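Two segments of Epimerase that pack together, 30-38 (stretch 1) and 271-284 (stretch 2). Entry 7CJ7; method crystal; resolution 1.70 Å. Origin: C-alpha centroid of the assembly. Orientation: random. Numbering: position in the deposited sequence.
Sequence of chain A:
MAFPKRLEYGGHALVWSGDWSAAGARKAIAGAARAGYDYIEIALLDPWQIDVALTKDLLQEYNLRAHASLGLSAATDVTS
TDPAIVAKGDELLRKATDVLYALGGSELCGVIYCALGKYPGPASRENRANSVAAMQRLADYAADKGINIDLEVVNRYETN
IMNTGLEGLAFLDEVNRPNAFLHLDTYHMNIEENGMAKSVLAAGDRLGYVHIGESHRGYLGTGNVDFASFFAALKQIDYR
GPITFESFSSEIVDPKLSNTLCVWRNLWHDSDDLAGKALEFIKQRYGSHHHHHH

Stretch 1, residues 30-38: AGAARAGYD
Stretch 2 (271-284) SDDLAGKALEFIKQ

This is a small helix-against-helix contact, burying 405 Å² over both sides, in which an alanine and glycine crossing point is held by a salt bridge at one end and by a tyrosine, bonded through its hydroxyl and covered by a leucine, at the other. Stretch 1 enters as the last turns of a helix and leaves as a loop beyond Ala35; stretch 2 is helical throughout, with regular i to i+4 bonds from Ala275 N to Ser271 O (2.9 Å) through Gln284 N to Glu280 O (3.0 Å). The two axes run in broadly the same direction, at a signed crossing angle of -44°, and approach to 9.5 Å. The register follows from the CA pairs: Gly31 with Asp272 at 6.7 Å, Ala35 with Gly276 at 5.0 Å, and Tyr37 with Leu279 at 7.4 Å.

The middle pair is the tightest of the three because little side chain lies between the backbones. Ala35 points its CB toward the partner helix, where it lies 4.3 Å from both Ala275 CB and Gly276 N. Gly31 and Gly276 bring no side chain to the interface.

At the start of the contact, Arg34 (chi1 t, chi2 t, chi3 p, chi4 -107°) reaches Asp272 (chi1 m, chi2 -25°). Arg34 NH1 lies 3.2 Å from both Asp272 OD1 and Asp272 OD2, with N-H...O angles of 144° and 153°; the bond to OD2 is weak. One nitrogen thus serves both carboxylate oxygens. A water adds a second link, donating to Gly31 O at 2.7 Å and to Asp272 OD1 at 2.6 Å.

The helix of stretch 1 closes in a Schellman motif. Gly36 takes phi/psi 98/18, and Tyr37 N bonds Ala32 O at 3.1 Å, while the bond from Gly36 N to Ala33 O, also 3.1 Å, is weak. At these angles a CB would be jammed against the preceding carbonyl oxygen, which by itself calls for glycine. Ala35 O and Gly36 O lie 3.4 and 3.5 Å from Leu279 CD2.

Tyr37 then turns to phi/psi -69/152. Its CB points sideways, but with chi1 m and chi2 -86° the side chain's end comes nearer stretch 2. Tyr37 OH donates to Ala275 O at 2.7 Å; that carbonyl also accepts the helical bond from Leu279 N at 3.1 Å, so the phenol joins an existing helical bond without displacing it. Leu279 (chi1 t, chi2 p) points toward stretch 1 and sets CD2 over one ring face, 4.0 Å from the centroid of the Tyr37 ring and 4° off its normal, a CH-pi contact. Apolar packing adds Tyr37 CE1 to Leu279 CD1 at 3.8 Å and Tyr37 CE2 to Ala275 CB at 3.9 Å.

Farther along, the extended Lys283 (chi1 m, then t throughout) approaches the loop through water: Lys283 NZ donates to a water at 2.9 Å, which donates to Gly36 O at 2.8 Å and weakly to Asp38 OD2 at 3.1 Å.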

# COMPACT_ATOMS: atom_id res chain seq x y z
N ALA A 30 -8.12 11.68 -27.76
CA ALA A 30 -9.49 11.49 -28.29
C ALA A 30 -10.39 10.94 -27.17
O ALA A 30 -11.53 11.42 -27.03
CB ALA A 30 -9.46 10.59 -29.50
N GLY A 31 -9.87 10.01 -26.36
CA GLY A 31 -10.61 9.39 -25.24
C GLY A 31 -10.99 10.42 -24.18
O GLY A 31 -12.17 10.47 -23.80
N ALA A 32 -10.02 11.20 -23.70
CA ALA A 32 -10.25 12.26 -22.69
C ALA A 32 -11.24 13.30 -23.22
O ALA A 32 -12.16 13.68 -22.47
CB ALA A 32 -8.94 12.87 -22.29
N ALA A 33 -11.10 13.72 -24.48
CA ALA A 33 -12.01 14.69 -25.13
C ALA A 33 -13.43 14.09 -25.19
O ALA A 33 -14.40 14.80 -24.84
CB ALA A 33 -11.51 15.05 -26.51
N ARG A 34 -13.54 12.83 -25.61
CA ARG A 34 -14.83 12.11 -25.78
C ARG A 34 -15.59 12.06 -24.45
O ARG A 34 -16.82 12.27 -24.45
CB ARG A 34 -14.55 10.70 -26.31
CG ARG A 34 -15.81 9.88 -26.57
CD ARG A 34 -15.59 8.86 -27.66
NE ARG A 34 -14.62 7.86 -27.28
CZ ARG A 34 -13.38 7.77 -27.76
NH1 ARG A 34 -12.58 6.83 -27.31
NH2 ARG A 34 -12.94 8.64 -28.65
N ALA A 35 -14.89 11.78 -23.35
CA ALA A 35 -15.47 11.65 -21.99
C ALA A 35 -15.86 13.02 -21.42
O ALA A 35 -16.61 13.04 -20.45
CB ALA A 35 -14.49 10.94 -21.10
N GLY A 36 -15.33 14.12 -21.95
CA GLY A 36 -15.69 15.50 -21.54
C GLY A 36 -14.71 16.08 -20.54
O GLY A 36 -15.05 17.06 -19.87
N TYR A 37 -13.51 15.52 -20.44
CA TYR A 37 -12.43 16.08 -19.59
C TYR A 37 -11.93 17.40 -20.20
O TYR A 37 -12.03 17.61 -21.43
CB TYR A 37 -11.29 15.08 -19.39
CG TYR A 37 -11.66 13.93 -18.49
CD1 TYR A 37 -11.53 14.02 -17.11
CD2 TYR A 37 -12.17 12.76 -19.01
CE1 TYR A 37 -11.87 12.97 -16.29
CE2 TYR A 37 -12.50 11.69 -18.20
CZ TYR A 37 -12.37 11.80 -16.83
OH TYR A 37 -12.70 10.76 -16.00
N ASP A 38 -11.42 18.29 -19.33
CA ASP A 38 -10.79 19.58 -19.71
C ASP A 38 -9.33 19.35 -20.13
O ASP A 38 -8.84 20.09 -21.01
CB ASP A 38 -10.85 20.57 -18.56
CG ASP A 38 -12.26 20.88 -18.11
OD1 ASP A 38 -13.07 21.25 -18.98
OD2 ASP A 38 -12.55 20.73 -16.91
N SER A 271 -12.07 1.55 -21.19
CA SER A 271 -11.53 2.89 -20.83
C SER A 271 -12.65 3.94 -20.87
O SER A 271 -12.73 4.74 -19.94
CB SER A 271 -10.39 3.30 -21.74
OG SER A 271 -9.34 2.35 -21.71
N ASP A 272 -13.47 3.94 -21.91
CA ASP A 272 -14.52 4.99 -22.10
C ASP A 272 -15.57 4.89 -20.99
O ASP A 272 -15.97 5.92 -20.47
CB ASP A 272 -15.16 4.88 -23.48
CG ASP A 272 -14.18 5.18 -24.59
OD1 ASP A 272 -13.19 5.89 -24.32
OD2 ASP A 272 -14.41 4.69 -25.72
N ASP A 273 -15.98 3.68 -20.62
CA ASP A 273 -17.00 3.48 -19.56
C ASP A 273 -16.41 3.96 -18.23
O ASP A 273 -17.06 4.72 -17.49
CB ASP A 273 -17.43 2.02 -19.48
CG ASP A 273 -18.52 1.81 -18.45
OD1 ASP A 273 -19.64 2.27 -18.71
OD2 ASP A 273 -18.23 1.21 -17.40
N LEU A 274 -15.19 3.51 -17.94
CA LEU A 274 -14.49 3.86 -16.68
C LEU A 274 -14.36 5.38 -16.57
O LEU A 274 -14.76 5.92 -15.54
CB LEU A 274 -13.12 3.18 -16.65
CG LEU A 274 -12.27 3.55 -15.44
CD1 LEU A 274 -12.74 2.80 -14.20
CD2 LEU A 274 -10.80 3.28 -15.72
N ALA A 275 -13.83 6.03 -17.61
CA ALA A 275 -13.52 7.48 -17.61
C ALA A 275 -14.81 8.31 -17.57
O ALA A 275 -14.85 9.33 -16.86
CB ALA A 275 -12.68 7.84 -18.80
N GLY A 276 -15.84 7.91 -18.31
CA GLY A 276 -17.13 8.62 -18.33
C GLY A 276 -17.79 8.56 -16.96
O GLY A 276 -18.27 9.61 -16.48
N LYS A 277 -17.82 7.37 -16.36
CA LYS A 277 -18.46 7.16 -15.04
C LYS A 277 -17.68 7.93 -13.97
O LYS A 277 -18.31 8.46 -13.06
CB LYS A 277 -18.57 5.67 -14.72
CG LYS A 277 -19.72 4.97 -15.44
CD LYS A 277 -19.88 3.53 -15.04
CE LYS A 277 -21.08 2.87 -15.67
NZ LYS A 277 -20.80 1.45 -15.94
N ALA A 278 -16.34 7.97 -14.09
CA ALA A 278 -15.47 8.68 -13.11
C ALA A 278 -15.79 10.17 -13.14
O ALA A 278 -15.93 10.77 -12.07
CB ALA A 278 -14.02 8.44 -13.40
N LEU A 279 -15.86 10.76 -14.33
CA LEU A 279 -16.08 12.22 -14.47
C LEU A 279 -17.45 12.55 -13.87
O LEU A 279 -17.54 13.55 -13.14
CB LEU A 279 -16.00 12.65 -15.93
CG LEU A 279 -15.99 14.16 -16.14
CD1 LEU A 279 -15.01 14.84 -15.19
CD2 LEU A 279 -15.67 14.51 -17.58
N GLU A 280 -18.46 11.74 -14.17
CA GLU A 280 -19.82 11.94 -13.61
C GLU A 280 -19.78 11.83 -12.08
O GLU A 280 -20.42 12.65 -11.39
CB GLU A 280 -20.78 10.90 -14.20
CG GLU A 280 -22.22 11.09 -13.76
CD GLU A 280 -23.12 9.90 -14.07
OE1 GLU A 280 -22.67 8.74 -13.89
OE2 GLU A 280 -24.26 10.13 -14.50
N PHE A 281 -19.08 10.82 -11.56
CA PHE A 281 -18.92 10.58 -10.10
C PHE A 281 -18.35 11.84 -9.43
O PHE A 281 -18.85 12.29 -8.40
CB PHE A 281 -18.02 9.36 -9.87
CG PHE A 281 -17.86 8.97 -8.42
CD1 PHE A 281 -16.92 9.61 -7.62
CD2 PHE A 281 -18.64 7.98 -7.85
CE1 PHE A 281 -16.79 9.27 -6.28
CE2 PHE A 281 -18.49 7.63 -6.52
CZ PHE A 281 -17.57 8.28 -5.74
N ILE A 282 -17.28 12.39 -10.00
CA ILE A 282 -16.58 13.58 -9.44
C ILE A 282 -17.50 14.81 -9.53
O ILE A 282 -17.66 15.50 -8.52
CB ILE A 282 -15.24 13.79 -10.16
CG1 ILE A 282 -14.28 12.63 -9.87
CG2 ILE A 282 -14.63 15.13 -9.79
CD1 ILE A 282 -13.11 12.56 -10.82
N LYS A 283 -18.10 15.06 -10.68
CA LYS A 283 -18.87 16.32 -10.89
C LYS A 283 -20.13 16.29 -10.02
O LYS A 283 -20.62 17.37 -9.64
CB LYS A 283 -19.15 16.52 -12.38
CG LYS A 283 -17.94 16.99 -13.16
CD LYS A 283 -18.27 17.51 -14.53
CE LYS A 283 -17.05 18.12 -15.18
NZ LYS A 283 -17.37 18.65 -16.52
N GLN A 284 -20.65 15.11 -9.69
CA GLN A 284 -21.84 15.01 -8.83
C GLN A 284 -21.48 15.43 -7.39
O GLN A 284 -22.39 15.83 -6.63
CB GLN A 284 -22.40 13.59 -8.87
CG GLN A 284 -23.66 13.42 -8.04
CD GLN A 284 -24.14 11.99 -8.03
OE1 GLN A 284 -24.60 11.48 -7.01
NE2 GLN A 284 -24.02 11.33 -9.17
O HOH W 1 -13.39 8.13 -23.03
O HOH W 2 -14.69 18.52 -17.50